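Long-range contacts in probable secreted solute-binding lipoprotein (Streptomyces coelicolor, PDB 3I3V), which probably binds a solute outside the cell membrane and presents it to a membrane transporter: residues C[12-16]-C[51-55]; C[21-26]-C[319-325]; C[118-124]-C[284-290]; C[191-196]-C[355-361]. All coordinates share one frame; numbering follows the deposited sequence.

Contact 1: residues C[12-16]-C[51-55]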
loop_
_atom_site.group_PDB
_atom_site.type_symbol
_atom_site.label_atom_id
_atom_site.label_comp_id
_atom_site.label_asym_id
_atom_site.label_seq_id
_atom_site.Cartn_x
_atom_site.Cartn_y
_atom_site.Cartn_z
ATOM N N VAL C 12 42.016 30.341 5.635
ATOM C CA VAL C 12 42.859 29.169 5.462
ATOM C C VAL C 12 44.344 29.530 5.374
ATOM O O VAL C 12 44.753 30.272 4.484
ATOM C CB VAL C 12 42.465 28.409 4.165
ATOM C CG1 VAL C 12 43.402 27.235 3.928
ATOM C CG2 VAL C 12 41.030 27.937 4.262
ATOM N N HIS C 13 45.135 28.990 6.301
ATOM C CA HIS C 13 46.583 29.204 6.335
ATOM C C HIS C 13 47.181 28.004 5.607
ATOM O O HIS C 13 47.177 26.895 6.133
ATOM C CB HIS C 13 47.080 29.255 7.784
ATOM C CG HIS C 13 48.370 29.992 7.948
ATOM N ND1 HIS C 13 48.965 30.183 9.166
ATOM C CD2 HIS C 13 49.156 30.604 7.029
ATOM C CE1 HIS C 13 50.074 30.893 9.001
ATOM N NE2 HIS C 13 50.207 31.158 7.719
ATOM N N THR C 14 47.704 28.246 4.406
ATOM C CA THR C 14 48.223 27.193 3.530
ATOM C C THR C 14 49.617 27.369 2.978
ATOM O O THR C 14 50.068 28.486 2.760
ATOM C CB THR C 14 47.363 27.083 2.270
ATOM O OG1 THR C 14 46.001 27.354 2.599
ATOM C CG2 THR C 14 47.490 25.721 1.648
ATOM N N GLN C 15 50.257 26.242 2.676
ATOM C CA GLN C 15 51.582 26.236 2.069
ATOM C C GLN C 15 51.402 26.232 0.557
ATOM O O GLN C 15 52.366 26.397 -0.185
ATOM C CB GLN C 15 52.362 24.991 2.476
ATOM C CG GLN C 15 52.853 25.020 3.904
ATOM C CD GLN C 15 53.721 23.833 4.234
ATOM O OE1 GLN C 15 53.351 22.687 3.965
ATOM N NE2 GLN C 15 54.884 24.093 4.831
ATOM N N LEU C 16 50.159 26.028 0.116
ATOM C CA LEU C 16 49.818 25.994 -1.302
ATOM C C LEU C 16 49.339 27.362 -1.755
ATOM O O LEU C 16 48.699 28.085 -0.987
ATOM C CB LEU C 16 48.694 24.989 -1.571
ATOM C CG LEU C 16 48.917 23.511 -1.264
ATOM C CD1 LEU C 16 47.721 22.719 -1.759
ATOM C CD2 LEU C 16 50.195 23.024 -1.936
ATOM N N LEU C 51 55.454 28.388 7.810
ATOM C CA LEU C 51 54.022 28.480 8.112
ATOM C C LEU C 51 53.745 28.086 9.557
ATOM O O LEU C 51 53.015 28.779 10.270
ATOM C CB LEU C 51 53.203 27.585 7.167
ATOM C CG LEU C 51 51.691 27.487 7.424
ATOM C CD1 LEU C 51 51.022 26.902 6.206
ATOM C CD2 LEU C 51 51.402 26.615 8.661
ATOM N N ALA C 52 54.318 26.961 9.977
ATOM C CA ALA C 52 54.143 26.475 11.339
ATOM C C ALA C 52 54.499 27.559 12.360
ATOM O O ALA C 52 53.756 27.775 13.316
ATOM C CB ALA C 52 55.007 25.243 11.560
ATOM N N GLN C 53 55.629 28.236 12.161
ATOM C CA GLN C 53 56.061 29.299 13.071
ATOM C C GLN C 53 55.057 30.441 13.051
ATOM O O GLN C 53 54.650 30.930 14.100
ATOM C CB GLN C 53 57.448 29.854 12.675
ATOM C CG GLN C 53 58.653 28.915 12.892
ATOM C CD GLN C 53 58.741 27.745 11.897
ATOM O OE1 GLN C 53 59.642 26.903 12.004
ATOM N NE2 GLN C 53 57.816 27.689 10.935
ATOM N N VAL C 54 54.670 30.868 11.850
ATOM C CA VAL C 54 53.719 31.963 11.694
ATOM C C VAL C 54 52.375 31.598 12.290
ATOM O O VAL C 54 51.706 32.445 12.875
ATOM C CB VAL C 54 53.506 32.317 10.216
ATOM C CG1 VAL C 54 52.484 33.456 10.082
ATOM C CG2 VAL C 54 54.831 32.706 9.593
ATOM N N TYR C 55 51.974 30.339 12.132
ATOM C CA TYR C 55 50.700 29.907 12.693
ATOM C C TYR C 55 50.732 29.944 14.230
ATOM O O TYR C 55 49.767 30.359 14.862
ATOM C CB TYR C 55 50.346 28.497 12.228
ATOM C CG TYR C 55 49.115 27.947 12.913
ATOM C CD1 TYR C 55 47.839 28.352 12.533
ATOM C CD2 TYR C 55 49.233 27.054 13.974
ATOM C CE1 TYR C 55 46.711 27.883 13.197
ATOM C CE2 TYR C 55 48.115 26.577 14.641
ATOM C CZ TYR C 55 46.856 26.997 14.247
ATOM O OH TYR C 55 45.755 26.522 14.912
#
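His-13, near the end of strand 9-14, meets Leu-51, Val-54 and Tyr-55 on the first turn of helix 51-60. That helix is the connection of a beta-alpha-beta crossover from strand 41-46 to strand 67-70, and strand 9-14 lies between those two strands in an alpha/beta lobe of the solute-binding-protein fold. The one ring contact over a face is a CH-pi interaction: Leu-51 CG sits almost squarely above the His-13 ring, 3.9 Å from its centroid. With its CG anti to the backbone N (chi1 -157°), the imidazole reaches across to the helix, and a branched aliphatic residue suits the flat surface it offers.

At the ring edge the contacts are van der Waals. His-13 CE1 touches Val-54 CG1 at 3.7 Å and lies equally near Tyr-55 N, while His-13 ND1 comes within 3.8 Å of Tyr-55 CB, meeting the tyrosine ring at its own edge.

No hydrogen bond crosses between the segments; the polar ends turn to other partners. His-13 NE2 is hydrogen-bonded to Asn-47 ND2, and Tyr-55 OH to Ala-84 O. With its amide NE2 held by Gly-48 O, Gln-15 contributes its CG, 3.5 Å from Leu-51 CD1.

Contact 2: residues C[21-26]-C[319-325]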
loop_
_atom_site.group_PDB
_atom_site.type_symbol
_atom_site.label_atom_id
_atom_site.label_comp_id
_atom_site.label_asym_id
_atom_site.label_seq_id
_atom_site.Cartn_x
_atom_site.Cartn_y
_atom_site.Cartn_z
ATOM N N PRO C 21 53.916 22.406 -5.018
ATOM C CA PRO C 21 53.226 21.532 -5.974
ATOM C C PRO C 21 51.744 21.412 -5.612
ATOM O O PRO C 21 51.388 21.299 -4.433
ATOM C CB PRO C 21 53.968 20.204 -5.827
ATOM C CG PRO C 21 55.355 20.638 -5.441
ATOM C CD PRO C 21 55.084 21.726 -4.432
ATOM N N GLY C 22 50.887 21.424 -6.633
ATOM C CA GLY C 22 49.456 21.344 -6.406
ATOM C C GLY C 22 48.807 22.716 -6.257
ATOM O O GLY C 22 47.581 22.822 -6.205
ATOM N N SER C 23 49.622 23.767 -6.176
ATOM C CA SER C 23 49.108 25.123 -6.034
ATOM C C SER C 23 48.107 25.505 -7.118
ATOM O O SER C 23 47.042 26.032 -6.810
ATOM C CB SER C 23 50.254 26.140 -6.035
ATOM O OG SER C 23 51.010 26.081 -4.834
ATOM N N PRO C 24 48.433 25.256 -8.405
ATOM C CA PRO C 24 47.513 25.600 -9.498
ATOM C C PRO C 24 46.127 24.997 -9.301
ATOM O O PRO C 24 45.114 25.680 -9.405
ATOM C CB PRO C 24 48.213 25.031 -10.735
ATOM C CG PRO C 24 49.681 25.132 -10.369
ATOM C CD PRO C 24 49.671 24.649 -8.934
ATOM N N THR C 25 46.083 23.707 -9.012
ATOM C CA THR C 25 44.811 23.038 -8.811
ATOM C C THR C 25 44.131 23.448 -7.502
ATOM O O THR C 25 42.896 23.400 -7.407
ATOM C CB THR C 25 44.996 21.533 -8.860
ATOM O OG1 THR C 25 45.714 21.203 -10.057
ATOM C CG2 THR C 25 43.651 20.835 -8.876
ATOM N N TYR C 26 44.916 23.855 -6.498
ATOM C CA TYR C 26 44.315 24.292 -5.240
ATOM C C TYR C 26 43.569 25.597 -5.483
ATOM O O TYR C 26 42.441 25.761 -5.043
ATOM C CB TYR C 26 45.364 24.531 -4.150
ATOM C CG TYR C 26 44.747 25.127 -2.902
ATOM C CD1 TYR C 26 43.848 24.401 -2.136
ATOM C CD2 TYR C 26 45.027 26.435 -2.520
ATOM C CE1 TYR C 26 43.240 24.960 -1.015
ATOM C CE2 TYR C 26 44.426 27.009 -1.404
ATOM C CZ TYR C 26 43.533 26.268 -0.653
ATOM O OH TYR C 26 42.941 26.835 0.464
ATOM N N PHE C 319 43.124 17.029 -8.697
ATOM C CA PHE C 319 44.474 17.066 -8.156
ATOM C C PHE C 319 45.301 15.980 -8.819
ATOM O O PHE C 319 46.446 16.208 -9.199
ATOM C CB PHE C 319 44.463 16.880 -6.635
ATOM C CG PHE C 319 44.213 18.154 -5.889
ATOM C CD1 PHE C 319 45.219 19.115 -5.784
ATOM C CD2 PHE C 319 42.953 18.433 -5.361
ATOM C CE1 PHE C 319 44.973 20.334 -5.170
ATOM C CE2 PHE C 319 42.695 19.651 -4.744
ATOM C CZ PHE C 319 43.703 20.607 -4.648
ATOM N N VAL C 320 44.697 14.811 -8.973
ATOM C CA VAL C 320 45.345 13.664 -9.604
ATOM C C VAL C 320 45.606 13.890 -11.100
ATOM O O VAL C 320 46.734 13.791 -11.563
ATOM C CB VAL C 320 44.467 12.411 -9.457
ATOM C CG1 VAL C 320 45.067 11.254 -10.241
ATOM C CG2 VAL C 320 44.328 12.048 -7.986
ATOM N N THR C 321 44.543 14.213 -11.829
ATOM C CA THR C 321 44.577 14.425 -13.273
ATOM C C THR C 321 45.261 15.690 -13.768
ATOM O O THR C 321 46.107 15.631 -14.653
ATOM C CB THR C 321 43.139 14.398 -13.848
ATOM O OG1 THR C 321 42.603 13.072 -13.725
ATOM C CG2 THR C 321 43.129 14.802 -15.306
ATOM N N GLU C 322 44.883 16.831 -13.204
ATOM C CA GLU C 322 45.439 18.114 -13.614
ATOM C C GLU C 322 46.777 18.483 -12.968
ATOM O O GLU C 322 47.587 19.191 -13.568
ATOM C CB GLU C 322 44.406 19.222 -13.346
ATOM C CG GLU C 322 43.024 18.898 -13.909
ATOM C CD GLU C 322 42.018 20.011 -13.699
ATOM O OE1 GLU C 322 40.821 19.802 -14.001
ATOM O OE2 GLU C 322 42.419 21.097 -13.236
ATOM N N SER C 323 47.021 18.003 -11.755
ATOM C CA SER C 323 48.271 18.320 -11.082
ATOM C C SER C 323 49.239 17.141 -10.986
ATOM O O SER C 323 50.424 17.331 -10.715
ATOM C CB SER C 323 47.984 18.858 -9.682
ATOM O OG SER C 323 49.157 19.392 -9.095
ATOM N N GLY C 324 48.735 15.928 -11.207
ATOM C CA GLY C 324 49.581 14.746 -11.123
ATOM C C GLY C 324 50.030 14.455 -9.700
ATOM O O GLY C 324 51.169 14.036 -9.464
ATOM N N ARG C 325 49.124 14.674 -8.752
ATOM C CA ARG C 325 49.400 14.459 -7.338
ATOM C C ARG C 325 48.967 13.081 -6.879
ATOM O O ARG C 325 47.912 12.579 -7.292
ATOM C CB ARG C 325 48.629 15.471 -6.489
ATOM C CG ARG C 325 48.997 16.914 -6.693
ATOM C CD ARG C 325 49.996 17.391 -5.661
ATOM N NE ARG C 325 51.359 16.953 -5.929
ATOM C CZ ARG C 325 51.996 17.135 -7.084
ATOM N NH1 ARG C 325 51.387 17.739 -8.096
ATOM N NH2 ARG C 325 53.260 16.748 -7.213
HETATM O O HOH W 1 44.384 22.325 -12.415
HETATM O O HOH W 2 48.385 21.837 -10.163
#
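Thr-25 lays its methyl on the ring of Phe-319 where the first turn of helix 23-36 packs against the C-terminal part of helix 313-323, a junction of two helix ends in the alpha/beta solute-binding-protein fold. Thr-25 CG2 stands over the ring centre, 3.9 Å from the centroid of Phe-319, in a CH-pi contact. The methyl gets there by lying anti to the backbone N, which leaves OG1 beside that nitrogen (chi1 -51°), turned to the polar side.

Gly-22, the N-cap, meets Ser-323 closely, Gly-22 CA lying 3.3 Å from Ser-323 OG. Its phi is positive (91°), and a side chain here would also press on Arg-325 CD, so glycine fits. Just before it, Pro-21 CB rests over one face of the Arg-325 guanidinium, 3.8 Å from Arg-325 NH2.

Two waters carry the polar contacts of Thr-25 OG1. One bridges Thr-25 OG1 to Ser-323 OG; the other links Thr-25 OG1 to Glu-322, donating to OE2 at 2.5 Å. The other carboxylate oxygen of Glu-322 forms a salt bridge with Arg-318.

Farther out, Tyr-121 and Phe-122 meet the Phe-319 ring edge-to-face and probably help to hold its orientation. The guanidinium is steadied within its own segment: Arg-325 NH1 donates to Ser-323 OG at 3.0 Å, the oxygen lying close to the guanidinium plane. Gly-324, with positive phi, turns the chain out of the helix, and Arg-325 N then reaches back to Phe-319 O at 3.1 Å.

Contact 3: residues C[118-124]-C[284-290]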
loop_
_atom_site.group_PDB
_atom_site.type_symbol
_atom_site.label_atom_id
_atom_site.label_comp_id
_atom_site.label_asym_id
_atom_site.label_seq_id
_atom_site.Cartn_x
_atom_site.Cartn_y
_atom_site.Cartn_z
ATOM N N ALA C 118 45.159 15.384 11.617
ATOM C CA ALA C 118 44.548 16.144 10.532
ATOM C C ALA C 118 43.841 15.283 9.499
ATOM O O ALA C 118 43.891 14.062 9.556
ATOM C CB ALA C 118 45.617 16.990 9.845
ATOM N N PHE C 119 43.158 15.936 8.565
ATOM C CA PHE C 119 42.488 15.223 7.486
ATOM C C PHE C 119 43.579 14.964 6.452
ATOM O O PHE C 119 44.183 15.902 5.933
ATOM C CB PHE C 119 41.385 16.086 6.849
ATOM C CG PHE C 119 40.117 16.185 7.657
ATOM C CD1 PHE C 119 39.979 17.138 8.650
ATOM C CD2 PHE C 119 39.038 15.351 7.379
ATOM C CE1 PHE C 119 38.784 17.268 9.355
ATOM C CE2 PHE C 119 37.839 15.476 8.083
ATOM C CZ PHE C 119 37.714 16.434 9.069
ATOM N N PRO C 120 43.860 13.690 6.153
ATOM C CA PRO C 120 44.902 13.415 5.165
ATOM C C PRO C 120 44.462 13.918 3.790
ATOM O O PRO C 120 43.267 14.031 3.512
ATOM C CB PRO C 120 45.027 11.891 5.208
ATOM C CG PRO C 120 44.584 11.549 6.604
ATOM C CD PRO C 120 43.375 12.442 6.754
ATOM N N TYR C 121 45.425 14.242 2.936
ATOM C CA TYR C 121 45.087 14.720 1.603
ATOM C C TYR C 121 46.179 14.406 0.597
ATOM O O TYR C 121 45.940 13.652 -0.338
ATOM C CB TYR C 121 44.794 16.221 1.641
ATOM C CG TYR C 121 43.843 16.667 0.552
ATOM C CD1 TYR C 121 42.621 16.028 0.368
ATOM C CD2 TYR C 121 44.164 17.727 -0.289
ATOM C CE1 TYR C 121 41.741 16.431 -0.622
ATOM C CE2 TYR C 121 43.291 18.141 -1.286
ATOM C CZ TYR C 121 42.078 17.487 -1.447
ATOM O OH TYR C 121 41.211 17.878 -2.441
ATOM N N PHE C 122 47.372 14.964 0.782
ATOM C CA PHE C 122 48.471 14.704 -0.148
ATOM C C PHE C 122 49.335 13.510 0.243
ATOM O O PHE C 122 49.527 13.213 1.429
ATOM C CB PHE C 122 49.346 15.954 -0.297
ATOM C CG PHE C 122 48.779 16.980 -1.238
ATOM C CD1 PHE C 122 47.466 16.886 -1.681
ATOM C CD2 PHE C 122 49.559 18.045 -1.683
ATOM C CE1 PHE C 122 46.936 17.831 -2.545
ATOM C CE2 PHE C 122 49.034 18.997 -2.551
ATOM C CZ PHE C 122 47.710 18.885 -2.984
ATOM N N ALA C 123 49.860 12.825 -0.764
ATOM C CA ALA C 123 50.699 11.660 -0.528
ATOM C C ALA C 123 51.839 11.611 -1.533
ATOM O O ALA C 123 51.951 12.475 -2.402
ATOM C CB ALA C 123 49.870 10.385 -0.628
ATOM N N THR C 124 52.690 10.600 -1.402
ATOM C CA THR C 124 53.793 10.444 -2.330
ATOM C C THR C 124 54.005 8.989 -2.675
ATOM O O THR C 124 53.936 8.116 -1.805
ATOM C CB THR C 124 55.127 10.955 -1.765
ATOM O OG1 THR C 124 54.993 12.317 -1.349
ATOM C CG2 THR C 124 56.207 10.852 -2.834
ATOM N N ALA C 284 54.514 7.571 1.363
ATOM C CA ALA C 284 54.280 8.371 2.561
ATOM C C ALA C 284 52.922 9.039 2.351
ATOM O O ALA C 284 52.594 9.451 1.234
ATOM C CB ALA C 284 55.380 9.420 2.722
ATOM N N TYR C 285 52.130 9.138 3.414
ATOM C CA TYR C 285 50.806 9.732 3.318
ATOM C C TYR C 285 50.683 10.958 4.203
ATOM O O TYR C 285 49.572 11.405 4.493
ATOM C CB TYR C 285 49.755 8.711 3.743
ATOM C CG TYR C 285 49.808 7.414 2.969
ATOM C CD1 TYR C 285 49.325 7.336 1.661
ATOM C CD2 TYR C 285 50.374 6.272 3.530
ATOM C CE1 TYR C 285 49.408 6.153 0.926
ATOM C CE2 TYR C 285 50.461 5.084 2.806
ATOM C CZ TYR C 285 49.980 5.035 1.502
ATOM O OH TYR C 285 50.113 3.876 0.771
ATOM N N THR C 286 51.813 11.513 4.632
ATOM C CA THR C 286 51.756 12.663 5.516
ATOM C C THR C 286 52.251 13.987 4.974
ATOM O O THR C 286 52.835 14.790 5.701
ATOM C CB THR C 286 52.446 12.372 6.870
ATOM O OG1 THR C 286 53.761 11.844 6.647
ATOM C CG2 THR C 286 51.609 11.386 7.680
ATOM N N LEU C 287 52.022 14.204 3.684
ATOM C CA LEU C 287 52.358 15.475 3.060
ATOM C C LEU C 287 51.135 16.332 3.414
ATOM O O LEU C 287 50.228 15.854 4.111
ATOM C CB LEU C 287 52.508 15.319 1.547
ATOM C CG LEU C 287 53.910 14.879 1.104
ATOM C CD1 LEU C 287 54.236 13.522 1.699
ATOM C CD2 LEU C 287 53.986 14.836 -0.416
ATOM N N ILE C 288 51.100 17.576 2.952
ATOM C CA ILE C 288 50.000 18.488 3.268
ATOM C C ILE C 288 48.644 17.866 3.646
ATOM O O ILE C 288 48.057 17.094 2.894
ATOM C CB ILE C 288 49.800 19.493 2.126
ATOM C CG1 ILE C 288 51.047 20.376 2.019
ATOM C CG2 ILE C 288 48.552 20.338 2.375
ATOM C CD1 ILE C 288 50.926 21.506 1.024
ATOM N N GLY C 289 48.173 18.209 4.843
ATOM C CA GLY C 289 46.895 17.723 5.333
ATOM C C GLY C 289 46.099 18.906 5.861
ATOM O O GLY C 289 46.659 19.998 6.007
ATOM N N PHE C 290 44.807 18.698 6.140
ATOM C CA PHE C 290 43.926 19.756 6.650
ATOM C C PHE C 290 43.827 19.734 8.184
ATOM O O PHE C 290 43.383 18.744 8.767
ATOM C CB PHE C 290 42.505 19.599 6.068
ATOM C CG PHE C 290 42.409 19.865 4.580
ATOM C CD1 PHE C 290 42.379 21.166 4.085
ATOM C CD2 PHE C 290 42.329 18.803 3.673
ATOM C CE1 PHE C 290 42.264 21.413 2.705
ATOM C CE2 PHE C 290 42.217 19.047 2.300
ATOM C CZ PHE C 290 42.183 20.356 1.819
HETATM O O HOH W 3 47.874 14.053 3.767
#
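Phe-119 with Phe-290 and Thr-124 with Ala-284 form two antiparallel hydrogen-bonded pairs, separate ladders whose register differs by one residue, on two chain passages that probably cross between the lobes, with Phe-122 N bonded to Ile-288 O between them.

Among the side chains, Phe-290 turns its edge to the face of Tyr-121, a T-shaped pair with the planes at 61°. Phe-290 CE2 lies 3.4 Å from Tyr-121 CG, toward the rim of the tyrosine ring. A first torsion that sets CG opposite the backbone N (chi1 -153°) brings the tyrosine ring over to Phe-290, and its OH is hydrogen-bonded to Met-310 O. A leucine in place of Tyr-121 would probably deny the Phe-290 edge its flat partner and leave Met-310 O without this hydroxyl. Gly-289 suits its place because a side chain there would crowd Phe-119 O. Farther along, Phe-122 CB packs on Leu-287 CB at 3.7 Å, and small Ala-123 lets its CB settle 3.9 Å from Tyr-285 CD1.

In the middle a water accepts from Tyr-121 N at 2.6 Å and can donate to Phe-122 O and Leu-287 O, though other acceptors nearby compete for its protons.

In solute-binding proteins such crossing segments form the hinge. Backbone bonds pair the chains at each end, apolar and aromatic side chains pack along them, and one water sits between them in the middle; this chemistry is consistent with a joint that holds the lobes together yet can bend.

Contact 4: residues C[191-196]-C[355-361]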
loop_
_atom_site.group_PDB
_atom_site.type_symbol
_atom_site.label_atom_id
_atom_site.label_comp_id
_atom_site.label_asym_id
_atom_site.label_seq_id
_atom_site.Cartn_x
_atom_site.Cartn_y
_atom_site.Cartn_z
ATOM N N ALA C 191 61.349 -0.536 10.912
ATOM C CA ALA C 191 61.999 0.615 10.303
ATOM C C ALA C 191 61.691 1.822 11.178
ATOM O O ALA C 191 62.520 2.716 11.341
ATOM C CB ALA C 191 61.471 0.834 8.886
ATOM N N ARG C 192 60.490 1.831 11.746
ATOM C CA ARG C 192 60.044 2.913 12.620
ATOM C C ARG C 192 61.005 3.036 13.805
ATOM O O ARG C 192 61.448 4.132 14.151
ATOM C CB ARG C 192 58.636 2.620 13.145
ATOM C CG ARG C 192 57.660 3.777 13.035
ATOM C CD ARG C 192 56.969 3.777 11.681
ATOM N NE ARG C 192 56.008 2.684 11.542
ATOM C CZ ARG C 192 54.838 2.629 12.170
ATOM N NH1 ARG C 192 54.474 3.610 12.988
ATOM N NH2 ARG C 192 54.027 1.595 11.978
ATOM N N HIS C 193 61.312 1.900 14.427
ATOM C CA HIS C 193 62.226 1.865 15.568
ATOM C C HIS C 193 63.656 2.201 15.143
ATOM O O HIS C 193 64.335 2.992 15.801
ATOM C CB HIS C 193 62.201 0.480 16.236
ATOM C CG HIS C 193 63.350 0.241 17.172
ATOM N ND1 HIS C 193 63.575 1.015 18.290
ATOM C CD2 HIS C 193 64.360 -0.661 17.131
ATOM C CE1 HIS C 193 64.675 0.602 18.896
ATOM N NE2 HIS C 193 65.171 -0.413 18.213
ATOM N N VAL C 194 64.108 1.596 14.045
ATOM C CA VAL C 194 65.462 1.839 13.552
ATOM C C VAL C 194 65.739 3.323 13.322
ATOM O O VAL C 194 66.693 3.864 13.872
ATOM C CB VAL C 194 65.737 1.067 12.232
ATOM C CG1 VAL C 194 67.132 1.373 11.722
ATOM C CG2 VAL C 194 65.599 -0.417 12.465
ATOM N N TYR C 195 64.904 3.989 12.529
ATOM C CA TYR C 195 65.121 5.403 12.233
ATOM C C TYR C 195 64.734 6.389 13.315
ATOM O O TYR C 195 65.069 7.564 13.216
ATOM C CB TYR C 195 64.445 5.765 10.908
ATOM C CG TYR C 195 65.221 5.201 9.757
ATOM C CD1 TYR C 195 66.345 5.866 9.267
ATOM C CD2 TYR C 195 64.934 3.928 9.257
ATOM C CE1 TYR C 195 67.170 5.276 8.322
ATOM C CE2 TYR C 195 65.758 3.329 8.315
ATOM C CZ TYR C 195 66.875 4.009 7.859
ATOM O OH TYR C 195 67.721 3.410 6.971
ATOM N N SER C 196 64.038 5.919 14.348
ATOM C CA SER C 196 63.656 6.795 15.459
ATOM C C SER C 196 64.747 6.838 16.530
ATOM O O SER C 196 65.050 7.901 17.080
ATOM C CB SER C 196 62.352 6.317 16.112
ATOM O OG SER C 196 61.220 6.749 15.377
ATOM N N LEU C 355 58.798 2.353 4.296
ATOM C CA LEU C 355 58.583 3.664 4.862
ATOM C C LEU C 355 59.545 4.806 4.531
ATOM O O LEU C 355 60.701 4.591 4.145
ATOM C CB LEU C 355 58.416 3.486 6.379
ATOM C CG LEU C 355 59.146 4.266 7.459
ATOM C CD1 LEU C 355 58.619 3.803 8.806
ATOM C CD2 LEU C 355 60.643 4.018 7.377
ATOM N N LEU C 356 59.015 6.025 4.638
ATOM C CA LEU C 356 59.775 7.250 4.422
ATOM C C LEU C 356 60.208 7.675 5.832
ATOM O O LEU C 356 59.386 8.089 6.639
ATOM C CB LEU C 356 58.899 8.339 3.803
ATOM C CG LEU C 356 59.628 9.692 3.720
ATOM C CD1 LEU C 356 60.840 9.540 2.832
ATOM C CD2 LEU C 356 58.708 10.781 3.184
ATOM N N PRO C 357 61.509 7.586 6.135
ATOM C CA PRO C 357 62.072 7.938 7.446
ATOM C C PRO C 357 61.826 9.344 8.003
ATOM O O PRO C 357 61.722 9.520 9.213
ATOM C CB PRO C 357 63.564 7.657 7.264
ATOM C CG PRO C 357 63.596 6.621 6.166
ATOM C CD PRO C 357 62.575 7.163 5.214
ATOM N N ASP C 358 61.739 10.329 7.117
ATOM C CA ASP C 358 61.568 11.733 7.489
ATOM C C ASP C 358 60.857 12.082 8.795
ATOM O O ASP C 358 61.438 12.719 9.671
ATOM C CB ASP C 358 60.906 12.472 6.338
ATOM C CG ASP C 358 61.791 12.528 5.118
ATOM O OD1 ASP C 358 62.542 11.561 4.899
ATOM O OD2 ASP C 358 61.733 13.529 4.378
ATOM N N VAL C 359 59.603 11.673 8.922
ATOM C CA VAL C 359 58.817 11.982 10.109
ATOM C C VAL C 359 59.411 11.453 11.406
ATOM O O VAL C 359 59.226 12.059 12.456
ATOM C CB VAL C 359 57.384 11.403 10.000
ATOM C CG1 VAL C 359 56.392 12.347 10.671
ATOM C CG2 VAL C 359 57.023 11.150 8.543
ATOM N N TYR C 360 60.124 10.333 11.333
ATOM C CA TYR C 360 60.685 9.700 12.525
ATOM C C TYR C 360 62.117 10.055 12.902
ATOM O O TYR C 360 62.538 9.813 14.034
ATOM C CB TYR C 360 60.571 8.179 12.398
ATOM C CG TYR C 360 59.249 7.717 11.826
ATOM C CD1 TYR C 360 59.067 7.608 10.448
ATOM C CD2 TYR C 360 58.169 7.425 12.661
ATOM C CE1 TYR C 360 57.838 7.218 9.908
ATOM C CE2 TYR C 360 56.934 7.037 12.136
ATOM C CZ TYR C 360 56.775 6.935 10.756
ATOM O OH TYR C 360 55.554 6.549 10.236
ATOM N N VAL C 361 62.866 10.620 11.965
ATOM C CA VAL C 361 64.246 10.986 12.229
ATOM C C VAL C 361 64.327 12.290 13.025
ATOM O O VAL C 361 63.866 13.329 12.561
ATOM C CB VAL C 361 65.040 11.171 10.909
ATOM C CG1 VAL C 361 66.449 11.632 11.222
ATOM C CG2 VAL C 361 65.072 9.858 10.112
#
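Tyr-360 and Leu-355 form a corner into which the bent side chain of Arg-192 fits. The arginine folds at chi2 and chi3, pushing its methylene part into that corner: Arg-192 CD lies 3.3 Å from Tyr-360 CE2 and equally near Leu-355 CD1. The guanidinium and phenol planes stand 52° apart, so the groups do not stack; the charged end turns to a salt bridge with Asp-189. Replacing Tyr-360 with an alanine would probably leave a gap beside the arginine methylenes and remove one wall of their corner. The other leucine branch, CD2, settles on Ala-191 CB at 3.6 Å, where the small alanine allows a close approach.

A turn further on, the Pro-357 ring is the bump and the Tyr-195 ring the flat floor. Pro-357 CG stands over the ring centre in a CH-pi contact, 4.1 Å from the centroid of Tyr-195, while Val-361 CG2 packs beside Tyr-195 CB. Ser-196 is small enough for its OG to come 3.4 Å from Tyr-360 CB; that hydroxyl donates to Arg-192 O, one turn back.

Such a loop, leaving strand 352-354 and leaning on helix 188-197 before helix 363-377, belongs to the packing of an alpha/beta lobe in the solute-binding-protein fold.

In the fold
Contact 3 lies about 10 Å from the centre of the chain and ties the set together, touching all three of the others. Its centre is about 15 Å from that of contact 1, about 14 Å from contact 2 and about 17 Å from contact 4. Leu-16 meets Ile-288 and Phe-122, Arg-325 packs on Phe-122, and Ala-284 touches Leu-356. Contacts 1 and 2 meet directly, through Leu-16 with Pro-21 and Ser-23, and through Val-12 and Thr-14 with Tyr-26. Contacts 2 and 4 lie on opposite sides of the chain's centre, their own centres about 28 Å apart. In this family solute is generally held between two hinged lobes, so the strands of contact 3 probably border that cleft.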